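Local coordinates for protein KLTH0A00704p (Lachancea thermotolerans, PDB 4J2G) that is the autophagy protein Atg13, whose HORMA domain, the part present here, probably mediates recruitment of PI 3-kinase, at residues 108-111 / 112-116. The protein carries 1 engineered substitution. Numbering follows the deposited sequence.
Sequences LKDQ and DGNPW
Both carboxylate oxygens of Asp110 are held by N-H groups of the residues that follow it, OD1 within the loop and OD2 at the start of the returning strand. Asp110 OD2 receives the indole N-H of Trp116, with NE1 2.8 Å away and the bond nearly straight at 161°; the oxygen lies at the ring edge, in the indole plane, whereas the nitrogen sits above the carboxylate plane, the two planes being 60° apart. Asp110 OD1 accepts two backbone N-H groups from opposite faces of its plane: Asn114 N at 2.8 Å and, more bent, Asp112 N at 2.9 Å. Three bonds thus fix the rotation of this carboxylate. It can turn back over the loop because CG stands between the backbone N and the carbonyl carbon (chi1 58°). The bond from Asp112 N makes an Asx turn, laid over the type I beta turn from Asp110 to Gly113, which Gly113 N closes onto Asp110 O at 2.8 Å. This is the tip of the hairpin joining strands 105-109 and 115-120 of the three-stranded sheet in the HORMA domain. Asp110 N also binds Asn114 O, and beyond it Leu108 and Trp116 form an antiparallel hydrogen-bonded pair, with Leu108 N 3.0 Å from Trp116 O. Next to them, Lys109 and Pro115 make a non-hydrogen-bonded pair, and Lys109 CA comes within 3.3 Å of Asn114 O in a CA-H...O contact. Lys109 also bonds through its backbone to Asp268 in strand 268-271, while Leu108 packs on Leu225, Ile226 and Phe269.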
loop_
_atom_site.group_PDB
_atom_site.type_symbol
_atom_site.label_atom_id
_atom_site.label_comp_id
_atom_site.label_asym_id
_atom_site.label_seq_id
_atom_site.Cartn_x
_atom_site.Cartn_y
_atom_site.Cartn_z
ATOM N N LEU A 108 2.943 -19.745 -4.143
ATOM C CA LEU A 108 1.878 -18.867 -4.584
ATOM C C LEU A 108 1.083 -19.644 -5.604
ATOM O O LEU A 108 1.674 -20.221 -6.537
ATOM C CB LEU A 108 2.486 -17.635 -5.284
ATOM C CG LEU A 108 1.439 -16.639 -5.905
ATOM C CD1 LEU A 108 0.462 -16.117 -4.775
ATOM C CD2 LEU A 108 2.176 -15.443 -6.605
ATOM N N LYS A 109 -0.234 -19.671 -5.434
ATOM C CA LYS A 109 -1.102 -20.260 -6.415
ATOM C C LYS A 109 -1.709 -19.250 -7.339
ATOM O O LYS A 109 -2.115 -18.168 -6.897
ATOM C CB LYS A 109 -2.201 -21.045 -5.749
ATOM C CG LYS A 109 -1.776 -22.288 -5.014
ATOM C CD LYS A 109 -2.973 -23.166 -4.685
ATOM C CE LYS A 109 -2.501 -24.514 -4.162
ATOM N NZ LYS A 109 -3.607 -25.510 -4.081
ATOM N N ASP A 110 -1.775 -19.581 -8.622
ATOM C CA ASP A 110 -2.238 -18.648 -9.584
ATOM C C ASP A 110 -3.739 -18.714 -9.687
ATOM O O ASP A 110 -4.386 -19.385 -8.918
ATOM C CB ASP A 110 -1.565 -18.792 -10.958
ATOM C CG ASP A 110 -1.711 -20.175 -11.603
ATOM O OD1 ASP A 110 -2.679 -20.930 -11.309
ATOM O OD2 ASP A 110 -0.762 -20.530 -12.418
ATOM N N GLN A 111 -4.292 -18.061 -10.678
ATOM C CA GLN A 111 -5.775 -17.964 -10.734
ATOM C C GLN A 111 -6.286 -19.308 -11.184
ATOM O O GLN A 111 -7.439 -19.615 -11.049
ATOM C CB GLN A 111 -6.204 -16.875 -11.700
ATOM C CG GLN A 111 -7.664 -16.479 -11.583
ATOM C CD GLN A 111 -8.207 -15.930 -12.896
ATOM O OE1 GLN A 111 -7.864 -16.433 -13.986
ATOM N NE2 GLN A 111 -9.050 -14.888 -12.805
ATOM N N ASP A 112 -5.417 -20.155 -11.707
ATOM C CA ASP A 112 -5.923 -21.476 -12.086
ATOM C C ASP A 112 -5.777 -22.420 -10.907
ATOM O O ASP A 112 -6.101 -23.576 -11.003
ATOM C CB ASP A 112 -5.182 -22.006 -13.319
ATOM C CG ASP A 112 -5.558 -21.259 -14.584
ATOM O OD1 ASP A 112 -6.771 -21.176 -14.877
ATOM O OD2 ASP A 112 -4.641 -20.754 -15.288
ATOM N N GLY A 113 -5.291 -21.921 -9.780
ATOM C CA GLY A 113 -5.061 -22.818 -8.636
ATOM C C GLY A 113 -3.788 -23.657 -8.803
ATOM O O GLY A 113 -3.629 -24.645 -8.107
ATOM N N ASN A 114 -2.867 -23.260 -9.690
ATOM C CA ASN A 114 -1.546 -23.953 -9.774
ATOM C C ASN A 114 -0.430 -23.236 -8.984
ATOM O O ASN A 114 -0.293 -22.033 -9.081
ATOM C CB ASN A 114 -1.167 -24.174 -11.257
ATOM C CG ASN A 114 -2.168 -25.101 -11.969
ATOM O OD1 ASN A 114 -2.576 -26.117 -11.413
ATOM N ND2 ASN A 114 -2.619 -24.724 -13.151
ATOM N N PRO A 115 0.417 -23.995 -8.269
ATOM C CA PRO A 115 1.522 -23.548 -7.420
ATOM C C PRO A 115 2.780 -23.174 -8.114
ATOM O O PRO A 115 3.174 -23.816 -9.075
ATOM C CB PRO A 115 1.807 -24.771 -6.513
ATOM C CG PRO A 115 1.441 -25.947 -7.366
ATOM C CD PRO A 115 0.282 -25.472 -8.265
ATOM N N TRP A 116 3.432 -22.144 -7.582
ATOM C CA TRP A 116 4.667 -21.603 -8.100
ATOM C C TRP A 116 5.519 -21.410 -6.902
ATOM O O TRP A 116 5.029 -20.949 -5.872
ATOM C CB TRP A 116 4.479 -20.250 -8.820
ATOM C CG TRP A 116 3.583 -20.374 -10.066
ATOM C CD1 TRP A 116 2.268 -20.547 -10.059
ATOM C CD2 TRP A 116 3.988 -20.416 -11.452
ATOM N NE1 TRP A 116 1.780 -20.660 -11.327
ATOM C CE2 TRP A 116 2.826 -20.615 -12.207
ATOM C CE3 TRP A 116 5.239 -20.429 -12.108
ATOM C CZ2 TRP A 116 2.837 -20.737 -13.604
ATOM C CZ3 TRP A 116 5.264 -20.513 -13.482
ATOM C CH2 TRP A 116 4.067 -20.666 -14.224
#